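Local structure of Nup188 (Myceliophthora thermophila, 4KF8) at residues 248-256 with 281-292; 173-182 with 220-228. The protein is a scaffold nucleoporin that helps build the nuclear pore complex and shares structural and functional properties with nuclear transport receptors. One frame throughout, in Å; residues are numbered along the deposited sequence.

Contact 1 of 2, residues 248-256 with 281-292; sequences LLRSSVDRL and VALVALSEVHSL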
ATOM      1  N   LEU A 248      -9.600  -7.177  14.334  1.00 74.39           N
ATOM      2  CA  LEU A 248      -8.483  -6.307  13.997  1.00 71.72           C
ATOM      3  C   LEU A 248      -8.599  -4.947  14.673  1.00 71.77           C
ATOM      4  O   LEU A 248      -7.606  -4.401  15.155  1.00 75.63           O
ATOM      5  CB  LEU A 248      -8.376  -6.148  12.480  1.00 71.41           C
ATOM      6  CG  LEU A 248      -7.767  -7.360  11.778  1.00 69.82           C
ATOM      7  CD1 LEU A 248      -7.773  -7.175  10.278  1.00 68.49           C
ATOM      8  CD2 LEU A 248      -6.358  -7.567  12.288  1.00 99.59           C
ATOM      9  N   LEU A 249      -9.812  -4.404  14.707  1.00 72.50           N
ATOM     10  CA  LEU A 249     -10.073  -3.145  15.400  1.00 76.10           C
ATOM     11  C   LEU A 249      -9.771  -3.293  16.887  1.00 74.18           C
ATOM     12  O   LEU A 249      -9.389  -2.336  17.557  1.00 74.02           O
ATOM     13  CB  LEU A 249     -11.530  -2.717  15.213  1.00 74.20           C
ATOM     14  CG  LEU A 249     -12.031  -2.420  13.800  1.00 73.41           C
ATOM     15  CD1 LEU A 249     -13.539  -2.227  13.813  1.00 75.59           C
ATOM     16  CD2 LEU A 249     -11.340  -1.195  13.224  1.00 78.26           C
ATOM     17  N   ARG A 250      -9.946  -4.511  17.390  1.00 75.92           N
ATOM     18  CA  ARG A 250      -9.693  -4.831  18.785  1.00101.97           C
ATOM     19  C   ARG A 250      -8.203  -5.074  19.016  1.00 99.63           C
ATOM     20  O   ARG A 250      -7.639  -4.638  20.020  1.00 77.39           O
ATOM     21  CB  ARG A 250     -10.490  -6.077  19.167  1.00 80.48           C
ATOM     22  CG  ARG A 250     -10.948  -6.128  20.610  1.00 91.20           C
ATOM     23  CD  ARG A 250     -12.038  -7.175  20.780  1.00 96.80           C
ATOM     24  NE  ARG A 250     -13.074  -7.041  19.757  1.00 99.28           N
ATOM     25  CZ  ARG A 250     -14.271  -7.620  19.816  1.00103.12           C
ATOM     26  NH1 ARG A 250     -14.599  -8.373  20.857  1.00106.23           N
ATOM     27  NH2 ARG A 250     -15.144  -7.437  18.835  1.00102.92           N
ATOM     28  N   SER A 251      -7.572  -5.769  18.075  1.00 91.21           N
ATOM     29  CA  SER A 251      -6.158  -6.111  18.181  1.00 82.94           C
ATOM     30  C   SER A 251      -5.264  -4.885  18.045  1.00 73.87           C
ATOM     31  O   SER A 251      -4.257  -4.764  18.742  1.00 72.33           O
ATOM     32  CB  SER A 251      -5.778  -7.141  17.116  1.00 87.64           C
ATOM     33  OG  SER A 251      -6.652  -8.256  17.151  1.00 96.20           O
ATOM     34  N   SER A 252      -5.639  -3.981  17.144  1.00 75.29           N
ATOM     35  CA  SER A 252      -4.846  -2.788  16.857  1.00 68.60           C
ATOM     36  C   SER A 252      -4.550  -1.964  18.105  1.00 69.74           C
ATOM     37  O   SER A 252      -3.488  -1.353  18.214  1.00 68.78           O
ATOM     38  CB  SER A 252      -5.554  -1.915  15.819  1.00 93.53           C
ATOM     39  OG  SER A 252      -6.797  -1.442  16.309  1.00 69.11           O
ATOM     40  N   VAL A 253      -5.492  -1.953  19.042  1.00 72.02           N
ATOM     41  CA  VAL A 253      -5.333  -1.209  20.286  1.00 84.60           C
ATOM     42  C   VAL A 253      -4.506  -1.999  21.299  1.00 92.97           C
ATOM     43  O   VAL A 253      -3.594  -1.461  21.927  1.00 92.43           O
ATOM     44  CB  VAL A 253      -6.697  -0.858  20.911  1.00 90.13           C
ATOM     45  CG1 VAL A 253      -6.510   0.017  22.142  1.00 87.23           C
ATOM     46  CG2 VAL A 253      -7.585  -0.165  19.890  1.00 92.85           C
ATOM     47  N   ASP A 254      -4.829  -3.281  21.444  1.00 96.95           N
ATOM     48  CA  ASP A 254      -4.152  -4.144  22.409  1.00 95.84           C
ATOM     49  C   ASP A 254      -2.671  -4.346  22.097  1.00 92.29           C
ATOM     50  O   ASP A 254      -1.869  -4.575  23.003  1.00103.05           O
ATOM     51  CB  ASP A 254      -4.855  -5.501  22.508  1.00 95.14           C
ATOM     52  CG  ASP A 254      -6.178  -5.420  23.246  1.00100.57           C
ATOM     53  OD1 ASP A 254      -6.336  -4.505  24.081  1.00 99.46           O
ATOM     54  OD2 ASP A 254      -7.055  -6.273  22.994  1.00106.95           O
ATOM     55  N   ARG A 255      -2.312  -4.263  20.819  1.00 74.58           N
ATOM     56  CA  ARG A 255      -0.922  -4.449  20.407  1.00 75.13           C
ATOM     57  C   ARG A 255       0.001  -3.358  20.937  1.00 83.09           C
ATOM     58  O   ARG A 255       1.157  -3.620  21.262  1.00 90.89           O
ATOM     59  CB  ARG A 255      -0.806  -4.529  18.883  1.00 69.95           C
ATOM     60  CG  ARG A 255      -0.874  -5.941  18.339  1.00 70.26           C
ATOM     61  CD  ARG A 255      -0.438  -5.995  16.887  1.00 72.81           C
ATOM     62  NE  ARG A 255      -1.420  -5.392  15.995  1.00 66.42           N
ATOM     63  CZ  ARG A 255      -2.491  -6.029  15.536  1.00 67.17           C
ATOM     64  NH1 ARG A 255      -2.719  -7.285  15.893  1.00 69.13           N
ATOM     65  NH2 ARG A 255      -3.338  -5.411  14.725  1.00 76.91           N
ATOM     66  N   LEU A 256      -0.511  -2.135  21.020  1.00 83.35           N
ATOM     67  CA  LEU A 256       0.297  -1.005  21.459  1.00 82.49           C
ATOM     68  C   LEU A 256       0.132  -0.736  22.950  1.00 75.30           C
ATOM     69  O   LEU A 256       0.392   0.370  23.422  1.00 75.91           O
ATOM     70  CB  LEU A 256      -0.060   0.248  20.659  1.00 75.57           C
ATOM     71  CG  LEU A 256       0.082   0.144  19.142  1.00 69.86           C
ATOM     72  CD1 LEU A 256      -0.064   1.513  18.516  1.00 68.92           C
ATOM     73  CD2 LEU A 256       1.415  -0.486  18.766  1.00 74.63           C
ATOM     74  N   VAL A 281       6.824  -4.699  19.368  1.00 86.17           N
ATOM     75  CA  VAL A 281       6.026  -3.667  18.706  1.00 81.67           C
ATOM     76  C   VAL A 281       6.638  -3.280  17.357  1.00 78.80           C
ATOM     77  O   VAL A 281       7.829  -2.981  17.267  1.00 81.97           O
ATOM     78  CB  VAL A 281       5.846  -2.415  19.595  1.00 78.56           C
ATOM     79  CG1 VAL A 281       7.065  -2.196  20.455  1.00 81.76           C
ATOM     80  CG2 VAL A 281       5.555  -1.183  18.748  1.00 79.19           C
ATOM     81  N   ALA A 282       5.818  -3.296  16.310  1.00 61.85           N
ATOM     82  CA  ALA A 282       6.289  -3.025  14.956  1.00 59.36           C
ATOM     83  C   ALA A 282       5.978  -1.601  14.517  1.00 72.45           C
ATOM     84  O   ALA A 282       5.223  -0.885  15.172  1.00 77.75           O
ATOM     85  CB  ALA A 282       5.679  -4.014  13.979  1.00 58.66           C
ATOM     86  N   LEU A 283       6.560  -1.201  13.392  1.00 70.52           N
ATOM     87  CA  LEU A 283       6.315   0.123  12.838  1.00 75.39           C
ATOM     88  C   LEU A 283       4.988   0.145  12.084  1.00 82.55           C
ATOM     89  O   LEU A 283       4.279   1.153  12.081  1.00 89.54           O
ATOM     90  CB  LEU A 283       7.457   0.530  11.908  1.00 74.80           C
ATOM     91  CG  LEU A 283       7.457   1.984  11.437  1.00 53.02           C
ATOM     92  CD1 LEU A 283       7.856   2.913  12.571  1.00 54.49           C
ATOM     93  CD2 LEU A 283       8.369   2.162  10.233  1.00 51.39           C
ATOM     94  N   VAL A 284       4.656  -0.973  11.445  1.00 75.86           N
ATOM     95  CA  VAL A 284       3.382  -1.107  10.746  1.00 71.79           C
ATOM     96  C   VAL A 284       2.202  -1.040  11.715  1.00 79.28           C
ATOM     97  O   VAL A 284       1.101  -0.648  11.334  1.00 56.24           O
ATOM     98  CB  VAL A 284       3.302  -2.425   9.943  1.00 62.58           C
ATOM     99  CG1 VAL A 284       4.151  -2.335   8.683  1.00 62.73           C
ATOM    100  CG2 VAL A 284       3.723  -3.607  10.804  1.00 55.25           C
ATOM    101  N   ALA A 285       2.440  -1.424  12.965  1.00 57.46           N
ATOM    102  CA  ALA A 285       1.405  -1.392  13.988  1.00 59.35           C
ATOM    103  C   ALA A 285       1.048   0.046  14.332  1.00 67.92           C
ATOM    104  O   ALA A 285      -0.083   0.343  14.708  1.00 73.75           O
ATOM    105  CB  ALA A 285       1.864  -2.137  15.227  1.00 93.16           C
ATOM    106  N   LEU A 286       2.025   0.936  14.198  1.00 66.57           N
ATOM    107  CA  LEU A 286       1.828   2.346  14.501  1.00 68.39           C
ATOM    108  C   LEU A 286       1.100   3.060  13.368  1.00 58.38           C
ATOM    109  O   LEU A 286       0.364   4.016  13.604  1.00 81.74           O
ATOM    110  CB  LEU A 286       3.172   3.027  14.769  1.00 67.14           C
ATOM    111  CG  LEU A 286       3.977   2.491  15.954  1.00 68.35           C
ATOM    112  CD1 LEU A 286       5.291   3.242  16.105  1.00 60.36           C
ATOM    113  CD2 LEU A 286       3.161   2.582  17.227  1.00 67.08           C
ATOM    114  N   SER A 287       1.309   2.593  12.142  1.00 56.78           N
ATOM    115  CA  SER A 287       0.682   3.204  10.973  1.00 61.29           C
ATOM    116  C   SER A 287      -0.741   2.696  10.788  1.00 59.00           C
ATOM    117  O   SER A 287      -1.603   3.408  10.276  1.00 58.22           O
ATOM    118  CB  SER A 287       1.503   2.927   9.714  1.00 54.38           C
ATOM    119  OG  SER A 287       1.472   1.552   9.378  1.00 81.19           O
ATOM    120  N   GLU A 288      -0.972   1.455  11.200  1.00 65.41           N
ATOM    121  CA  GLU A 288      -2.306   0.873  11.187  1.00 58.61           C
ATOM    122  C   GLU A 288      -3.218   1.687  12.093  1.00 78.67           C
ATOM    123  O   GLU A 288      -4.302   2.112  11.691  1.00 60.98           O
ATOM    124  CB  GLU A 288      -2.254  -0.571  11.680  1.00 59.25           C
ATOM    125  CG  GLU A 288      -3.602  -1.265  11.701  1.00 60.74           C
ATOM    126  CD  GLU A 288      -3.693  -2.323  12.775  1.00 62.30           C
ATOM    127  OE1 GLU A 288      -2.936  -2.229  13.763  1.00 66.12           O
ATOM    128  OE2 GLU A 288      -4.522  -3.247  12.636  1.00 63.47           O
ATOM    129  N   VAL A 289      -2.758   1.892  13.323  1.00 61.09           N
ATOM    130  CA  VAL A 289      -3.463   2.693  14.311  1.00 62.86           C
ATOM    131  C   VAL A 289      -3.578   4.141  13.847  1.00 62.74           C
ATOM    132  O   VAL A 289      -4.592   4.794  14.074  1.00 66.07           O
ATOM    133  CB  VAL A 289      -2.752   2.615  15.679  1.00 63.93           C
ATOM    134  CG1 VAL A 289      -3.365   3.582  16.677  1.00 65.90           C
ATOM    135  CG2 VAL A 289      -2.806   1.193  16.212  1.00 69.70           C
ATOM    136  N   HIS A 290      -2.537   4.630  13.181  1.00 61.28           N
ATOM    137  CA  HIS A 290      -2.547   5.975  12.616  1.00 85.28           C
ATOM    138  C   HIS A 290      -3.637   6.101  11.555  1.00 85.58           C
ATOM    139  O   HIS A 290      -4.359   7.095  11.509  1.00 62.69           O
ATOM    140  CB  HIS A 290      -1.179   6.305  12.013  1.00 86.42           C
ATOM    141  CG  HIS A 290      -1.071   7.697  11.476  1.00 60.10           C
ATOM    142  ND1 HIS A 290      -1.491   8.803  12.181  1.00 61.98           N
ATOM    143  CD2 HIS A 290      -0.583   8.164  10.302  1.00 59.09           C
ATOM    144  CE1 HIS A 290      -1.269   9.891  11.465  1.00 68.44           C
ATOM    145  NE2 HIS A 290      -0.719   9.529  10.320  1.00 60.44           N
ATOM    146  N   SER A 291      -3.751   5.082  10.708  1.00 60.36           N
ATOM    147  CA  SER A 291      -4.769   5.059   9.663  1.00 60.71           C
ATOM    148  C   SER A 291      -6.170   5.040  10.257  1.00 62.67           C
ATOM    149  O   SER A 291      -7.022   5.841   9.884  1.00 63.85           O
ATOM    150  CB  SER A 291      -4.573   3.845   8.749  1.00 59.53           C
ATOM    151  OG  SER A 291      -3.419   3.989   7.939  1.00 59.25           O
ATOM    152  N   LEU A 292      -6.393   4.115  11.183  1.00 63.22           N
ATOM    153  CA  LEU A 292      -7.684   3.963  11.842  1.00 65.20           C
ATOM    154  C   LEU A 292      -8.112   5.223  12.582  1.00 80.96           C
ATOM    155  O   LEU A 292      -9.295   5.558  12.619  1.00 83.37           O
ATOM    156  CB  LEU A 292      -7.644   2.783  12.812  1.00104.15           C
ATOM    157  CG  LEU A 292      -7.605   1.400  12.170  1.00 65.06           C
ATOM    158  CD1 LEU A 292      -7.336   0.328  13.208  1.00 65.76           C
ATOM    159  CD2 LEU A 292      -8.917   1.139  11.453  1.00 76.70           C
TER
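Leu256, in the loop that follows helix 246-254, reaches across to the first turns of helix 284-303, and its two methyls form the larger apolar cluster of this contact. Its CB points at the partner segment, and with CG anti to the carbonyl carbon (chi1 -57°) the fork is delivered among four side chains. CD1 meets CG2 of Val289 tip to tip at 3.6 Å and also touches CD2 of Leu286, whose chain it crosses at a slant. The other methyl, CD2, lies against CB of Ala285 at 3.9 Å, with CG2 of Val281 a little farther off.

A polar strip runs beside this cluster. Glu288 sends its carboxylate across to the other segment on a chain that leaves anti to the backbone N, and NH2 of Arg255 forms a salt bridge with OE2 at 3.2 Å. The bonds from NH2 to both carboxylate oxygens are weak, yet the carboxylate lies at the guanidinium edge with the two planes only 24° apart. Trp215 NE1 gives OE2 a further hydrogen bond, so the buried acid does not depend on the arginine alone. CB of Ser252 packs against OE1, while its OG is hydrogen-bonded to Trp315. At the far end, CD2 of Leu249 meets CD2 of Leu292 at 3.8 Å.

The short axes of 248-254 and 284-292 cross steeply, 9.8 Å apart at 123°. Helix 206-226 covers the Glu288 side, and helices 317-328 and 362-378 pack on Val289, making the pair part of an all-helical core.

Contact 2 of 2, residues 173-182 with 220-228; sequences AEQLACDGLL and LPLLLNILG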
ATOM      1  N   ALA A 173      -9.707   6.557  -7.761  1.00 89.40           N
ATOM      2  CA  ALA A 173     -10.290   6.149  -6.489  1.00 92.33           C
ATOM      3  C   ALA A 173     -11.810   6.091  -6.579  1.00 90.74           C
ATOM      4  O   ALA A 173     -12.448   5.250  -5.945  1.00 92.94           O
ATOM      5  CB  ALA A 173      -9.860   7.101  -5.382  1.00 95.15           C
ATOM      6  N   GLU A 174     -12.387   6.989  -7.369  1.00 90.15           N
ATOM      7  CA  GLU A 174     -13.832   7.018  -7.552  1.00 90.92           C
ATOM      8  C   GLU A 174     -14.289   5.807  -8.357  1.00 93.88           C
ATOM      9  O   GLU A 174     -15.375   5.274  -8.133  1.00 96.38           O
ATOM     10  CB  GLU A 174     -14.261   8.313  -8.248  1.00 91.51           C
ATOM     11  CG  GLU A 174     -15.768   8.516  -8.317  1.00 94.73           C
ATOM     12  CD  GLU A 174     -16.156   9.792  -9.046  1.00 97.74           C
ATOM     13  OE1 GLU A 174     -15.279  10.396  -9.698  1.00 94.14           O
ATOM     14  OE2 GLU A 174     -17.337  10.192  -8.965  1.00 97.60           O
ATOM     15  N   GLN A 175     -13.446   5.373  -9.287  1.00 97.04           N
ATOM     16  CA  GLN A 175     -13.767   4.244 -10.155  1.00103.17           C
ATOM     17  C   GLN A 175     -13.876   2.933  -9.382  1.00104.72           C
ATOM     18  O   GLN A 175     -14.746   2.111  -9.665  1.00113.59           O
ATOM     19  CB  GLN A 175     -12.721   4.110 -11.263  1.00 98.65           C
ATOM     20  CG  GLN A 175     -13.309   3.973 -12.655  1.00 99.45           C
ATOM     21  CD  GLN A 175     -14.075   5.208 -13.081  1.00113.45           C
ATOM     22  OE1 GLN A 175     -13.872   6.298 -12.543  1.00120.32           O
ATOM     23  NE2 GLN A 175     -14.966   5.046 -14.053  1.00120.05           N
ATOM     24  N   LEU A 176     -12.987   2.744  -8.412  1.00 94.42           N
ATOM     25  CA  LEU A 176     -12.971   1.526  -7.606  1.00 87.72           C
ATOM     26  C   LEU A 176     -14.242   1.375  -6.776  1.00 86.23           C
ATOM     27  O   LEU A 176     -14.832   0.296  -6.720  1.00 82.58           O
ATOM     28  CB  LEU A 176     -11.743   1.508  -6.696  1.00 83.65           C
ATOM     29  CG  LEU A 176     -10.418   1.237  -7.406  1.00 83.77           C
ATOM     30  CD1 LEU A 176      -9.238   1.494  -6.483  1.00 80.62           C
ATOM     31  CD2 LEU A 176     -10.398  -0.189  -7.927  1.00 90.89           C
ATOM     32  N   ALA A 177     -14.660   2.463  -6.137  1.00 83.17           N
ATOM     33  CA  ALA A 177     -15.861   2.442  -5.314  1.00 88.80           C
ATOM     34  C   ALA A 177     -17.113   2.269  -6.170  1.00 97.91           C
ATOM     35  O   ALA A 177     -18.046   1.566  -5.783  1.00105.41           O
ATOM     36  CB  ALA A 177     -15.954   3.708  -4.476  1.00 82.91           C
ATOM     37  N   CYS A 178     -17.125   2.912  -7.335  1.00 98.85           N
ATOM     38  CA  CYS A 178     -18.242   2.782  -8.265  1.00108.31           C
ATOM     39  C   CYS A 178     -18.309   1.370  -8.834  1.00108.24           C
ATOM     40  O   CYS A 178     -19.389   0.860  -9.128  1.00109.11           O
ATOM     41  CB  CYS A 178     -18.133   3.806  -9.396  1.00114.08           C
ATOM     42  SG  CYS A 178     -18.469   5.510  -8.891  1.00135.00           S
ATOM     43  N   ASP A 179     -17.147   0.743  -8.984  1.00106.07           N
ATOM     44  CA  ASP A 179     -17.079  -0.653  -9.399  1.00108.36           C
ATOM     45  C   ASP A 179     -17.129  -1.562  -8.178  1.00103.77           C
ATOM     46  O   ASP A 179     -16.884  -2.763  -8.272  1.00102.15           O
ATOM     47  CB  ASP A 179     -15.813  -0.918 -10.215  1.00109.51           C
ATOM     48  CG  ASP A 179     -15.798  -0.157 -11.524  1.00113.45           C
ATOM     49  OD1 ASP A 179     -16.894   0.107 -12.071  1.00114.63           O
ATOM     50  OD2 ASP A 179     -14.693   0.178 -12.005  1.00106.66           O
ATOM     51  N   GLY A 180     -17.442  -0.965  -7.032  1.00101.16           N
ATOM     52  CA  GLY A 180     -17.679  -1.705  -5.806  1.00100.30           C
ATOM     53  C   GLY A 180     -16.496  -2.499  -5.304  1.00 93.24           C
ATOM     54  O   GLY A 180     -16.644  -3.659  -4.923  1.00 94.96           O
ATOM     55  N   LEU A 181     -15.320  -1.876  -5.307  1.00 89.45           N
ATOM     56  CA  LEU A 181     -14.117  -2.511  -4.778  1.00 85.23           C
ATOM     57  C   LEU A 181     -14.338  -2.927  -3.333  1.00 91.53           C
ATOM     58  O   LEU A 181     -13.993  -4.035  -2.934  1.00 77.86           O
ATOM     59  CB  LEU A 181     -12.921  -1.564  -4.866  1.00 76.44           C
ATOM     60  CG  LEU A 181     -11.652  -2.044  -4.153  1.00 92.91           C
ATOM     61  CD1 LEU A 181     -11.116  -3.316  -4.790  1.00 73.30           C
ATOM     62  CD2 LEU A 181     -10.586  -0.959  -4.129  1.00 70.88           C
ATOM     63  N   LEU A 182     -14.941  -2.032  -2.560  1.00 78.65           N
ATOM     64  CA  LEU A 182     -15.209  -2.284  -1.151  1.00 78.16           C
ATOM     65  C   LEU A 182     -16.181  -3.441  -0.959  1.00 84.54           C
ATOM     66  O   LEU A 182     -16.236  -4.045   0.111  1.00 88.30           O
ATOM     67  CB  LEU A 182     -15.750  -1.019  -0.488  1.00 78.56           C
ATOM     68  CG  LEU A 182     -14.864   0.208  -0.692  1.00 76.51           C
ATOM     69  CD1 LEU A 182     -15.386   1.385   0.094  1.00 77.03           C
ATOM     70  CD2 LEU A 182     -13.429  -0.104  -0.295  1.00 75.01           C
ATOM     71  N   LEU A 220      -6.447  -0.384   4.586  1.00 60.32           N
ATOM     72  CA  LEU A 220      -6.545   0.884   5.310  1.00 60.41           C
ATOM     73  C   LEU A 220      -6.074   2.123   4.532  1.00 71.20           C
ATOM     74  O   LEU A 220      -6.782   3.132   4.510  1.00 72.68           O
ATOM     75  CB  LEU A 220      -5.849   0.803   6.671  1.00 59.81           C
ATOM     76  CG  LEU A 220      -6.423  -0.206   7.663  1.00 69.94           C
ATOM     77  CD1 LEU A 220      -5.680  -0.125   8.983  1.00 60.72           C
ATOM     78  CD2 LEU A 220      -7.904   0.033   7.863  1.00 63.03           C
ATOM     79  N   PRO A 221      -4.882   2.068   3.903  1.00 72.42           N
ATOM     80  CA  PRO A 221      -4.503   3.242   3.107  1.00 65.20           C
ATOM     81  C   PRO A 221      -5.372   3.409   1.862  1.00 67.34           C
ATOM     82  O   PRO A 221      -5.470   4.514   1.332  1.00 59.84           O
ATOM     83  CB  PRO A 221      -3.050   2.950   2.718  1.00 55.93           C
ATOM     84  CG  PRO A 221      -2.916   1.488   2.824  1.00 91.67           C
ATOM     85  CD  PRO A 221      -3.788   1.085   3.964  1.00 56.65           C
ATOM     86  N   LEU A 222      -5.989   2.323   1.407  1.00 62.98           N
ATOM     87  CA  LEU A 222      -6.976   2.404   0.340  1.00 61.72           C
ATOM     88  C   LEU A 222      -8.180   3.214   0.805  1.00 63.64           C
ATOM     89  O   LEU A 222      -8.649   4.101   0.097  1.00 90.93           O
ATOM     90  CB  LEU A 222      -7.420   1.008  -0.101  1.00 62.44           C
ATOM     91  CG  LEU A 222      -6.802   0.442  -1.382  1.00 83.82           C
ATOM     92  CD1 LEU A 222      -7.106  -1.040  -1.525  1.00 62.80           C
ATOM     93  CD2 LEU A 222      -7.304   1.200  -2.597  1.00 63.64           C
ATOM     94  N   LEU A 223      -8.671   2.912   2.005  1.00 63.96           N
ATOM     95  CA  LEU A 223      -9.845   3.590   2.552  1.00 65.91           C
ATOM     96  C   LEU A 223      -9.606   5.082   2.773  1.00 71.14           C
ATOM     97  O   LEU A 223     -10.511   5.897   2.600  1.00 68.02           O
ATOM     98  CB  LEU A 223     -10.283   2.934   3.861  1.00 66.21           C
ATOM     99  CG  LEU A 223     -10.717   1.471   3.781  1.00 95.35           C
ATOM    100  CD1 LEU A 223     -11.191   0.989   5.136  1.00 67.45           C
ATOM    101  CD2 LEU A 223     -11.797   1.275   2.732  1.00 68.84           C
ATOM    102  N   LEU A 224      -8.383   5.432   3.161  1.00 69.25           N
ATOM    103  CA  LEU A 224      -8.009   6.824   3.377  1.00 68.26           C
ATOM    104  C   LEU A 224      -8.029   7.598   2.067  1.00 65.33           C
ATOM    105  O   LEU A 224      -8.270   8.804   2.050  1.00 66.75           O
ATOM    106  CB  LEU A 224      -6.610   6.910   3.991  1.00 71.09           C
ATOM    107  CG  LEU A 224      -6.399   6.382   5.408  1.00 61.85           C
ATOM    108  CD1 LEU A 224      -4.965   5.922   5.578  1.00 59.75           C
ATOM    109  CD2 LEU A 224      -6.729   7.457   6.423  1.00 63.18           C
ATOM    110  N   ASN A 225      -7.761   6.896   0.971  1.00 64.75           N
ATOM    111  CA  ASN A 225      -7.718   7.517  -0.346  1.00 68.37           C
ATOM    112  C   ASN A 225      -9.082   7.531  -1.028  1.00 77.55           C
ATOM    113  O   ASN A 225      -9.423   8.486  -1.723  1.00 73.91           O
ATOM    114  CB  ASN A 225      -6.691   6.818  -1.238  1.00 68.45           C
ATOM    115  CG  ASN A 225      -5.265   7.099  -0.817  1.00 65.16           C
ATOM    116  OD1 ASN A 225      -4.961   8.166  -0.284  1.00 62.10           O
ATOM    117  ND2 ASN A 225      -4.379   6.141  -1.055  1.00 60.05           N
ATOM    118  N   ILE A 226      -9.856   6.468  -0.822  1.00 68.82           N
ATOM    119  CA  ILE A 226     -11.195   6.364  -1.398  1.00 90.78           C
ATOM    120  C   ILE A 226     -12.100   7.481  -0.865  1.00 90.80           C
ATOM    121  O   ILE A 226     -13.049   7.903  -1.528  1.00 89.47           O
ATOM    122  CB  ILE A 226     -11.800   4.950  -1.180  1.00 79.99           C
ATOM    123  CG1 ILE A 226     -11.049   3.924  -2.029  1.00 84.04           C
ATOM    124  CG2 ILE A 226     -13.280   4.908  -1.536  1.00 88.05           C
ATOM    125  CD1 ILE A 226     -11.654   2.537  -2.006  1.00 71.20           C
ATOM    126  N   LEU A 227     -11.771   7.997   0.316  1.00 87.73           N
ATOM    127  CA  LEU A 227     -12.438   9.188   0.828  1.00 85.50           C
ATOM    128  C   LEU A 227     -11.915  10.454   0.146  1.00 86.69           C
ATOM    129  O   LEU A 227     -11.895  11.530   0.742  1.00 84.06           O
ATOM    130  CB  LEU A 227     -12.277   9.302   2.344  1.00 81.88           C
ATOM    131  CG  LEU A 227     -12.903   8.196   3.199  1.00 83.21           C
ATOM    132  CD1 LEU A 227     -13.174   8.694   4.619  1.00 74.19           C
ATOM    133  CD2 LEU A 227     -14.172   7.651   2.561  1.00 85.20           C
ATOM    134  N   GLY A 228     -11.480  10.311  -1.104  1.00 83.81           N
ATOM    135  CA  GLY A 228     -11.134  11.446  -1.936  1.00 85.37           C
ATOM    136  C   GLY A 228     -12.405  12.012  -2.536  1.00 98.13           C
ATOM    137  O   GLY A 228     -12.419  13.124  -3.064  1.00107.15           O
TER
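Ile226, near the end of helix 206-226, is a knob seated in a hole made by Ala173, Ala177, Leu181 and Leu182. Each branch has its own neighbour. CG2, held anti to the backbone N, rests 4.2 Å from CB of Ala177, whereas CG1 leaves beside that nitrogen (chi1 -69°) and carries CD1 away toward the two leucines. There CD1 meets CD2 of Leu182 tip to tip at 3.6 Å, with CD2 of Leu181 somewhat more distant. The same Leu182 CD2 also touches CD2 of Leu223, at 3.7 Å. One turn back, CD2 of Leu222 lies 4.2 Å from CD2 of Leu181 and more loosely against Leu176. Ala173, small enough to let the backbones come close, sets its CB 3.9 Å from the carbonyl O of Asn225.

The two leucines are brought to the knob by the break between helices 170-178 and 181-187. Gly180, with positive phi, is the C-prime residue of a Schellman motif in which Leu181 N bonds to Leu176 O and, weakly, Gly180 N to Ala177 O. The chain thereby ends one helix and begins the next within two residues, bringing Leu181 and Leu182 round to join the alanines on the same knob. Farther out, Ile234 touches Ala177, Leu182 and Ile226, helix 235-242 packs on Leu182 and Leu223, and helix 154-167 meets Leu176, Leu222 and Asn225.

No hydrogen bond or salt bridge joins the segments. The axes of 173-178 and 220-226 are nearly perpendicular, at 106°, and the fit depends on the shapes of aliphatic groups: cohesion comes from buried hydrocarbon, with no polar pair to fix the register.

Both segments of contact 2 precede those of contact 1 in the chain, and the centres are about 21 Å apart. Helix 206-226 connects them: its C-terminal turns form one side of contact 2, while Leu220 and Leu224 on another face pack against helix 284-303 of contact 1. Leu220 CD1 lies 3.6 Å from Glu288 CG, and Ser291 OG approaches Leu224 CD1 to 3.4 Å. Both contacts belong to the C-terminal domain of Nup188, which is built of helices without strands. One helix thus packs with a different helix on each of two faces, an arrangement consistent with an all-helical scaffold domain.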